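Local coordinates for protein putative tetR-family transcriptional regulator (Streptomyces coelicolor, PDB 3FIW) that probably acts as a TetR-family transcriptional regulator, likely a repressor, that binds cis-regulatory DNA through a predicted helix-turn-helix motif, at residues V41-V46 with D71-M76; E94-W99 with D138-S143; S106-L111 with R159-C164. All blocks are in the same frame, centred on the assembly; numbering follows the deposited sequence.

Overall arrangement
The three contacts run from the probable DNA-binding end into the C-terminal domain of a two-chain, all-helical assembly. Interaction 1 packs the turn just before the predicted helix-turn-helix against helix 69-79, and closes along the chain before the other two open. Interactions 2 and 3 interleave in sequence and share helix 96-112: its first turn meets the end of helix 130-142, and a later part meets helix 147-170, with about 7 Å between nearest atoms. Interaction 3 is about 18 Å from interaction 1 and about 20 Å from interaction 2, centre to centre. Interactions 1 and 2 lie on opposite sides of the chain's centre, their own centres about 35 Å apart. Both interactions 2 and 3 also touch the second subunit.

Interaction 1 (V41-V46 with D71-M76); sequences VGLDGV and DLLTAM
Val46 and Leu43 meet Leu72, Leu73 and Met76 in the N-terminal helical domain of the TetR fold, where the turn leading into the predicted helix-turn-helix packs on helix 69-79. The contact is purely apolar: no hydrogen bond crosses it, and 157 Å² is buried between the segments. Helix 27-41 ends just before Gly42, whose positive phi of 89° turns the chain out of the helix. The turn that follows is held by Val46 N donating to Leu43 O at 3.1 Å, and it presents both apolar residues to the same partner helix.

Along that helix, Leu72 comes first. Its CD2 reaches Val46 CG1 at 4.2 Å, a peripheral touch for a side chain that also packs on Leu51 of helix 48-55. Leu73 follows, and its branch CD2 lies 3.8 Å from Leu43 CD1, the two leucines crossing obliquely. The same CD2 is 4.5 Å from Val46 CG1, so a single methyl spans both residues of the turn. Leu120 of helix 117-123 touches Leu43, Leu73 and Met76, and thus joins this cluster to the next part of the protein.

One helical turn further on stands Met76, present as selenomethionine. Helix 27-41 also covers it, through Ala34, Leu35 and Leu38. The side chain leaves the helix extended and then bends at its last torsion, chi3 61°, which brings selenium and the terminal methyl together against the valine. Val46 answers with CG1, placed anti to the backbone N by chi1 of 178°, and the two side chains approach tip to tip. Val46 CG1 lies 3.9 Å from Met76 SE and 4.0 Å from Met76 CE.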
loop_
_atom_site.group_PDB
_atom_site.type_symbol
_atom_site.label_atom_id
_atom_site.label_comp_id
_atom_site.label_asym_id
_atom_site.label_seq_id
_atom_site.Cartn_x
_atom_site.Cartn_y
_atom_site.Cartn_z
ATOM N N VAL A 41 -6.964 3.679 19.842
ATOM C CA VAL A 41 -7.751 4.802 19.298
ATOM C C VAL A 41 -7.614 4.969 17.777
ATOM O O VAL A 41 -8.318 5.773 17.171
ATOM C CB VAL A 41 -7.439 6.168 20.034
ATOM C CG1 VAL A 41 -7.799 6.075 21.516
ATOM C CG2 VAL A 41 -5.960 6.611 19.839
ATOM N N GLY A 42 -6.709 4.221 17.161
ATOM C CA GLY A 42 -6.469 4.348 15.721
ATOM C C GLY A 42 -5.409 5.393 15.521
ATOM O O GLY A 42 -5.193 6.233 16.414
ATOM N N LEU A 43 -4.738 5.348 14.371
ATOM C CA LEU A 43 -3.718 6.357 14.035
ATOM C C LEU A 43 -4.271 7.790 14.073
ATOM O O LEU A 43 -3.581 8.715 14.494
ATOM C CB LEU A 43 -3.082 6.056 12.664
ATOM C CG LEU A 43 -1.857 6.802 12.117
ATOM C CD1 LEU A 43 -0.622 6.702 13.047
ATOM C CD2 LEU A 43 -1.482 6.318 10.729
ATOM N N ASP A 44 -5.504 7.963 13.603
ATOM C CA ASP A 44 -6.150 9.271 13.552
ATOM C C ASP A 44 -6.373 9.832 14.932
ATOM O O ASP A 44 -6.414 11.057 15.077
ATOM C CB ASP A 44 -7.475 9.190 12.800
ATOM C CG ASP A 44 -7.295 9.160 11.271
ATOM O OD1 ASP A 44 -6.155 9.324 10.756
ATOM O OD2 ASP A 44 -8.318 9.003 10.584
ATOM N N GLY A 45 -6.511 8.959 15.938
ATOM C CA GLY A 45 -6.520 9.389 17.367
ATOM C C GLY A 45 -5.203 9.550 18.164
ATOM O O GLY A 45 -5.223 9.851 19.374
ATOM N N VAL A 46 -4.051 9.361 17.535
ATOM C CA VAL A 46 -2.779 9.442 18.255
ATOM C C VAL A 46 -2.385 10.929 18.338
ATOM O O VAL A 46 -2.340 11.629 17.311
ATOM C CB VAL A 46 -1.670 8.558 17.596
ATOM C CG1 VAL A 46 -0.344 8.674 18.309
ATOM C CG2 VAL A 46 -2.098 7.116 17.578
ATOM N N ASP A 71 7.921 13.373 14.985
ATOM C CA ASP A 71 9.006 12.572 15.605
ATOM C C ASP A 71 8.494 11.374 16.449
ATOM O O ASP A 71 9.162 10.346 16.553
ATOM C CB ASP A 71 9.894 13.424 16.506
ATOM C CG ASP A 71 10.626 14.494 15.762
ATOM O OD1 ASP A 71 10.544 14.539 14.537
ATOM O OD2 ASP A 71 11.269 15.327 16.414
ATOM N N LEU A 72 7.329 11.577 17.079
ATOM C CA LEU A 72 6.613 10.541 17.789
ATOM C C LEU A 72 6.241 9.398 16.835
ATOM O O LEU A 72 6.598 8.255 17.074
ATOM C CB LEU A 72 5.350 11.139 18.447
ATOM C CG LEU A 72 4.473 10.067 19.087
ATOM C CD1 LEU A 72 5.234 9.325 20.240
ATOM C CD2 LEU A 72 3.158 10.669 19.559
ATOM N N LEU A 73 5.521 9.710 15.755
ATOM C CA LEU A 73 5.219 8.725 14.691
ATOM C C LEU A 73 6.413 7.926 14.135
ATOM O O LEU A 73 6.312 6.719 13.993
ATOM C CB LEU A 73 4.451 9.404 13.540
ATOM C CG LEU A 73 3.055 9.909 13.963
ATOM C CD1 LEU A 73 2.348 10.481 12.774
ATOM C CD2 LEU A 73 2.163 8.837 14.620
ATOM N N THR A 74 7.504 8.612 13.777
ATOM C CA THR A 74 8.732 8.008 13.255
ATOM C C THR A 74 9.216 6.976 14.232
ATOM O O THR A 74 9.517 5.876 13.835
ATOM C CB THR A 74 9.825 9.096 13.011
ATOM O OG1 THR A 74 9.349 9.998 12.021
ATOM C CG2 THR A 74 11.187 8.544 12.514
ATOM N N ALA A 75 9.306 7.354 15.507
ATOM C CA ALA A 75 9.644 6.465 16.598
ATOM C C ALA A 75 8.701 5.291 16.760
ATOM O O ALA A 75 9.169 4.193 17.028
ATOM C CB ALA A 75 9.750 7.226 17.925
HETATM N N MSE A 76 7.388 5.533 16.664
HETATM C CA MSE A 76 6.418 4.454 16.739
HETATM C C MSE A 76 6.606 3.479 15.569
HETATM O O MSE A 76 6.565 2.270 15.768
HETATM C CB MSE A 76 4.999 5.020 16.749
HETATM C CG MSE A 76 4.589 5.719 18.055
HETATM SE SE MSE A 76 3.038 6.798 17.815
HETATM C CE MSE A 76 1.765 5.404 17.264
#

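Interaction 2 (E94-W99 with D138-S143)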
loop_
_atom_site.group_PDB
_atom_site.type_symbol
_atom_site.label_atom_id
_atom_site.label_comp_id
_atom_site.label_asym_id
_atom_site.label_seq_id
_atom_site.Cartn_x
_atom_site.Cartn_y
_atom_site.Cartn_z
ATOM N N GLU A 94 19.171 -23.918 3.890
ATOM C CA GLU A 94 17.717 -23.967 3.994
ATOM C C GLU A 94 17.095 -23.570 2.685
ATOM O O GLU A 94 17.740 -22.912 1.856
ATOM C CB GLU A 94 17.115 -23.275 5.215
ATOM C CG GLU A 94 17.054 -21.799 5.169
ATOM C CD GLU A 94 16.393 -21.230 6.398
ATOM O OE1 GLU A 94 15.139 -21.111 6.407
ATOM O OE2 GLU A 94 17.122 -20.891 7.346
ATOM N N ASP A 95 15.872 -24.062 2.494
ATOM C CA ASP A 95 15.107 -23.871 1.279
ATOM C C ASP A 95 14.836 -22.362 1.145
ATOM O O ASP A 95 14.118 -21.778 1.968
ATOM C CB ASP A 95 13.807 -24.692 1.357
ATOM C CG ASP A 95 12.848 -24.373 0.240
ATOM O OD1 ASP A 95 13.333 -24.077 -0.872
ATOM O OD2 ASP A 95 11.607 -24.413 0.474
ATOM N N TRP A 96 15.440 -21.747 0.124
ATOM C CA TRP A 96 15.375 -20.319 -0.058
ATOM C C TRP A 96 13.938 -19.947 -0.382
ATOM O O TRP A 96 13.570 -18.825 -0.176
ATOM C CB TRP A 96 16.269 -19.831 -1.209
ATOM C CG TRP A 96 15.686 -20.100 -2.607
ATOM C CD1 TRP A 96 16.036 -21.125 -3.463
ATOM C CD2 TRP A 96 14.635 -19.362 -3.270
ATOM N NE1 TRP A 96 15.292 -21.052 -4.594
ATOM C CE2 TRP A 96 14.415 -19.988 -4.509
ATOM C CE3 TRP A 96 13.850 -18.224 -2.926
ATOM C CZ2 TRP A 96 13.443 -19.528 -5.426
ATOM C CZ3 TRP A 96 12.873 -17.760 -3.834
ATOM C CH2 TRP A 96 12.686 -18.421 -5.083
ATOM N N HIS A 97 13.193 -20.896 -0.950
ATOM C CA HIS A 97 11.849 -20.692 -1.479
ATOM C C HIS A 97 10.849 -20.531 -0.338
ATOM O O HIS A 97 10.114 -19.566 -0.328
ATOM C CB HIS A 97 11.464 -21.834 -2.436
ATOM C CG HIS A 97 10.202 -21.601 -3.208
ATOM N ND1 HIS A 97 9.120 -20.902 -2.699
ATOM C CD2 HIS A 97 9.814 -22.041 -4.434
ATOM C CE1 HIS A 97 8.141 -20.897 -3.591
ATOM N NE2 HIS A 97 8.544 -21.565 -4.661
ATOM N N GLY A 98 10.832 -21.489 0.586
ATOM C CA GLY A 98 10.047 -21.446 1.813
ATOM C C GLY A 98 10.417 -20.297 2.734
ATOM O O GLY A 98 9.531 -19.708 3.349
ATOM N N TRP A 99 11.709 -19.983 2.849
ATOM C CA TRP A 99 12.151 -18.834 3.603
ATOM C C TRP A 99 11.602 -17.549 2.981
ATOM O O TRP A 99 11.071 -16.680 3.683
ATOM C CB TRP A 99 13.662 -18.720 3.665
ATOM C CG TRP A 99 14.072 -17.386 4.318
ATOM C CD1 TRP A 99 14.235 -17.142 5.662
ATOM C CD2 TRP A 99 14.292 -16.117 3.655
ATOM N NE1 TRP A 99 14.554 -15.814 5.867
ATOM C CE2 TRP A 99 14.624 -15.174 4.658
ATOM C CE3 TRP A 99 14.281 -15.706 2.320
ATOM C CZ2 TRP A 99 14.916 -13.846 4.363
ATOM C CZ3 TRP A 99 14.569 -14.387 2.023
ATOM C CH2 TRP A 99 14.881 -13.467 3.034
ATOM N N ASP A 138 22.325 -12.001 0.640
ATOM C CA ASP A 138 23.425 -12.965 0.471
ATOM C C ASP A 138 22.941 -14.397 0.456
ATOM O O ASP A 138 23.373 -15.197 -0.377
ATOM C CB ASP A 138 24.472 -12.813 1.582
ATOM C CG ASP A 138 25.372 -11.593 1.384
ATOM O OD1 ASP A 138 26.033 -11.175 2.385
ATOM O OD2 ASP A 138 25.408 -11.067 0.229
ATOM N N PHE A 139 22.042 -14.722 1.380
ATOM C CA PHE A 139 21.399 -16.031 1.400
ATOM C C PHE A 139 20.699 -16.390 0.085
ATOM O O PHE A 139 20.807 -17.526 -0.371
ATOM C CB PHE A 139 20.405 -16.102 2.553
ATOM C CG PHE A 139 19.511 -17.291 2.488
ATOM C CD1 PHE A 139 19.991 -18.567 2.842
ATOM C CD2 PHE A 139 18.214 -17.160 2.011
ATOM C CE1 PHE A 139 19.156 -19.708 2.767
ATOM C CE2 PHE A 139 17.357 -18.258 1.944
ATOM C CZ PHE A 139 17.834 -19.555 2.332
ATOM N N LEU A 140 19.968 -15.432 -0.498
ATOM C CA LEU A 140 19.224 -15.654 -1.739
ATOM C C LEU A 140 20.205 -15.834 -2.901
ATOM O O LEU A 140 20.025 -16.688 -3.769
ATOM C CB LEU A 140 18.240 -14.494 -2.018
ATOM C CG LEU A 140 16.915 -14.446 -1.233
ATOM C CD1 LEU A 140 16.161 -13.169 -1.520
ATOM C CD2 LEU A 140 16.036 -15.681 -1.571
ATOM N N VAL A 141 21.239 -15.015 -2.922
ATOM C CA VAL A 141 22.300 -15.160 -3.934
ATOM C C VAL A 141 23.035 -16.499 -3.776
ATOM O O VAL A 141 23.226 -17.206 -4.763
ATOM C CB VAL A 141 23.301 -13.987 -3.883
ATOM C CG1 VAL A 141 24.520 -14.213 -4.853
ATOM C CG2 VAL A 141 22.596 -12.638 -4.125
ATOM N N ALA A 142 23.446 -16.852 -2.555
ATOM C CA ALA A 142 24.094 -18.146 -2.330
ATOM C C ALA A 142 23.167 -19.350 -2.587
ATOM O O ALA A 142 23.639 -20.461 -2.750
ATOM C CB ALA A 142 24.753 -18.223 -0.944
ATOM N N SER A 143 21.857 -19.119 -2.661
ATOM C CA SER A 143 20.898 -20.181 -2.967
ATOM C C SER A 143 20.701 -20.321 -4.483
ATOM O O SER A 143 19.983 -21.199 -4.949
ATOM C CB SER A 143 19.556 -19.918 -2.263
ATOM O OG SER A 143 19.769 -19.730 -0.873
#
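An edge-to-face aromatic pair, Phe139 against Trp99, lies at the heart of the packing between the first turn of helix 96-112 and the end of helix 130-142. The edge of Phe139 is directed to the face of Trp99; the phenyl centroid is 5.4 Å from that of the indole five-membered ring, and the planes stand 66° apart. The two side chains run antiparallel as they pass, Phe139 CE2 and Trp99 CE3 being their nearest atoms.

The far end of the phenyl ring abuts the backbone just ahead of helix 96-112. Glu94 O sits at the ring edge, near its plane, 3.4 Å from Phe139 CZ. The Glu94 and Phe139 side chains cross at about a right angle, Glu94 CG 3.7 Å from Phe139 CZ, with carboxylate and ring planes 76° apart. The carboxylate is engaged by Glu91 N and by a salt bridge to Arg102. Asp95 accepts weak bonds from His97 N and Gly98 N, consistent with capping of the helix start. Over the centre of one phenyl face stands Ser143 OG, 3.6 Å above the plane of Phe139.

Phe139 CE2 also lies against Trp96, 3.5 Å from its CA. With chi1 at 77°, Trp96 CG stands between the backbone N and the carbonyl carbon, and the indole end leads away from the partner segment. Trp96 CB lies 3.5 Å from Ser143 CB. Leu140, crossing Trp96 at about a right angle, touches both indoles, CD2 on Trp96 CE3 (3.6 Å) and CG on Trp99 CZ3 (4.0 Å). Trp96 further packs on Val208 of the second subunit, and Pro90 touches both Trp99 and Phe139. The contact buries 323 Å² with no hydrogen bond across it, a largely aromatic and apolar helix-end packing in the all-helical C-terminal domain of the TetR fold.

Interaction 3 (S106-L111 with R159-C164)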
loop_
_atom_site.group_PDB
_atom_site.type_symbol
_atom_site.label_atom_id
_atom_site.label_comp_id
_atom_site.label_asym_id
_atom_site.label_seq_id
_atom_site.Cartn_x
_atom_site.Cartn_y
_atom_site.Cartn_z
ATOM N N SER A 106 6.177 -12.868 7.559
ATOM C CA SER A 106 6.588 -12.149 8.766
ATOM C C SER A 106 6.281 -10.645 8.690
ATOM O O SER A 106 5.784 -10.044 9.660
ATOM C CB SER A 106 8.072 -12.366 9.099
ATOM O OG SER A 106 8.388 -11.672 10.315
ATOM N N PHE A 107 6.650 -10.039 7.564
ATOM C CA PHE A 107 6.460 -8.616 7.350
ATOM C C PHE A 107 4.978 -8.232 7.472
ATOM O O PHE A 107 4.652 -7.236 8.142
ATOM C CB PHE A 107 6.984 -8.231 5.975
ATOM C CG PHE A 107 6.989 -6.742 5.720
ATOM C CD1 PHE A 107 7.606 -5.858 6.610
ATOM C CD2 PHE A 107 6.381 -6.220 4.566
ATOM C CE1 PHE A 107 7.623 -4.479 6.311
ATOM C CE2 PHE A 107 6.386 -4.889 4.281
ATOM C CZ PHE A 107 7.008 -4.010 5.149
ATOM N N ARG A 108 4.119 -8.988 6.774
ATOM C CA ARG A 108 2.683 -8.876 6.901
ATOM C C ARG A 108 2.213 -8.951 8.357
ATOM O O ARG A 108 1.504 -8.094 8.841
ATOM C CB ARG A 108 1.996 -9.957 6.074
ATOM C CG ARG A 108 0.451 -9.802 6.134
ATOM C CD ARG A 108 -0.237 -10.479 4.999
ATOM N NE ARG A 108 -1.691 -10.531 5.189
ATOM C CZ ARG A 108 -2.359 -11.463 5.872
ATOM N NH1 ARG A 108 -1.729 -12.481 6.449
ATOM N NH2 ARG A 108 -3.686 -11.382 5.957
ATOM N N ARG A 109 2.578 -10.024 9.038
ATOM C CA ARG A 109 2.212 -10.253 10.420
ATOM C C ARG A 109 2.627 -9.022 11.273
ATOM O O ARG A 109 1.854 -8.521 12.104
ATOM C CB ARG A 109 2.879 -11.549 10.911
ATOM C CG ARG A 109 2.604 -11.959 12.379
ATOM C CD ARG A 109 3.566 -13.093 12.856
ATOM N NE ARG A 109 3.458 -14.235 11.954
ATOM C CZ ARG A 109 4.451 -14.739 11.211
ATOM N NH1 ARG A 109 5.698 -14.260 11.296
ATOM N NH2 ARG A 109 4.203 -15.782 10.428
ATOM N N THR A 110 3.815 -8.498 11.001
ATOM C CA THR A 110 4.311 -7.346 11.758
ATOM C C THR A 110 3.402 -6.143 11.579
ATOM O O THR A 110 3.045 -5.510 12.584
ATOM C CB THR A 110 5.771 -7.047 11.455
ATOM O OG1 THR A 110 6.541 -8.230 11.727
ATOM C CG2 THR A 110 6.321 -5.958 12.350
ATOM N N LEU A 111 2.958 -5.880 10.335
ATOM C CA LEU A 111 2.225 -4.682 10.031
ATOM C C LEU A 111 0.849 -4.804 10.643
ATOM O O LEU A 111 0.327 -3.831 11.206
ATOM C CB LEU A 111 2.164 -4.457 8.501
ATOM C CG LEU A 111 3.459 -4.089 7.740
ATOM C CD1 LEU A 111 3.166 -3.964 6.230
ATOM C CD2 LEU A 111 4.135 -2.759 8.268
ATOM N N ARG A 159 6.356 -4.193 -1.167
ATOM C CA ARG A 159 5.406 -3.187 -1.651
ATOM C C ARG A 159 4.028 -3.787 -1.838
ATOM O O ARG A 159 3.006 -3.186 -1.487
ATOM C CB ARG A 159 5.947 -2.552 -2.965
ATOM C CG ARG A 159 7.137 -1.659 -2.656
ATOM C CD ARG A 159 7.917 -1.223 -3.828
ATOM N NE ARG A 159 8.996 -0.387 -3.300
ATOM C CZ ARG A 159 10.012 0.082 -4.032
ATOM N NH1 ARG A 159 10.059 -0.182 -5.328
ATOM N NH2 ARG A 159 10.998 0.795 -3.474
ATOM N N PHE A 160 3.989 -5.002 -2.379
ATOM C CA PHE A 160 2.731 -5.741 -2.418
ATOM C C PHE A 160 2.108 -5.918 -1.021
ATOM O O PHE A 160 0.917 -5.682 -0.838
ATOM C CB PHE A 160 2.924 -7.073 -3.173
ATOM C CG PHE A 160 1.821 -8.101 -2.944
ATOM C CD1 PHE A 160 0.593 -7.978 -3.573
ATOM C CD2 PHE A 160 2.042 -9.199 -2.098
ATOM C CE1 PHE A 160 -0.406 -8.914 -3.360
ATOM C CE2 PHE A 160 1.032 -10.133 -1.877
ATOM C CZ PHE A 160 -0.139 -10.020 -2.519
ATOM N N THR A 161 2.903 -6.336 -0.037
ATOM C CA THR A 161 2.379 -6.511 1.350
ATOM C C THR A 161 1.827 -5.218 1.961
ATOM O O THR A 161 0.729 -5.204 2.610
ATOM C CB THR A 161 3.431 -7.106 2.296
ATOM O OG1 THR A 161 4.081 -8.256 1.697
ATOM C CG2 THR A 161 2.843 -7.440 3.654
ATOM N N VAL A 162 2.520 -4.106 1.736
ATOM C CA VAL A 162 1.992 -2.813 2.215
ATOM C C VAL A 162 0.603 -2.550 1.638
ATOM O O VAL A 162 -0.366 -2.270 2.352
ATOM C CB VAL A 162 3.014 -1.667 1.967
ATOM C CG1 VAL A 162 2.421 -0.251 2.296
ATOM C CG2 VAL A 162 4.169 -1.894 2.852
ATOM N N GLY A 163 0.484 -2.690 0.334
ATOM C CA GLY A 163 -0.777 -2.456 -0.313
ATOM C C GLY A 163 -1.826 -3.422 0.174
ATOM O O GLY A 163 -2.981 -3.019 0.390
ATOM N N CYS A 164 -1.461 -4.700 0.346
ATOM C CA CYS A 164 -2.429 -5.679 0.909
ATOM C C CYS A 164 -2.946 -5.290 2.286
ATOM O O CYS A 164 -4.195 -5.265 2.542
ATOM C CB CYS A 164 -1.778 -7.050 1.009
ATOM S SG CYS A 164 -1.606 -7.918 -0.544
#
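Thr161 CG2 lies against Arg108 and the ring of Phe107, and Thr161 has the largest share of the contact between segments 106-111 and 159-164. Its CG2 is anti to the backbone N and lies 3.6 Å from both Arg108 CA and Arg108 CB, the two side chains crossing at about a right angle. Its OG1 takes the opposite role, bonding back to Ala157 O within its own helix, so a buried polar atom is satisfied while the methyl makes the contact.

Phe107 meets Thr161 with its ring edge: Thr161 CB lies near the ring plane, 3.8 Å from Phe107 CD2. Phe107 CE2 is also 4.0 Å from Val162 CG2. Leu111, one turn later, lays its CD1 over one face of the Phe107 ring, 3.8 Å above the plane and offset toward the rim. The same CD1 reaches Val162 CG2 at 4.1 Å, so ring and leucine share one valine methyl.

The axes of segments 106-111 and 159-164 make 33° between their N-to-C directions and approach to 9.8 Å. Arg108 extends past Thr161 from CG to NE and ends in a salt bridge to Glu168. Beyond the two helices, Met81 packs on Phe107 and Leu111, and His121 of helix 117-123 stacks edge-to-face with Phe107. From the second subunit, helix 189-204 supplies Phe193 against Arg108 and Thr161, and Glu167 forms a salt bridge with Arg159, placing the pair of helices within the subunit interface.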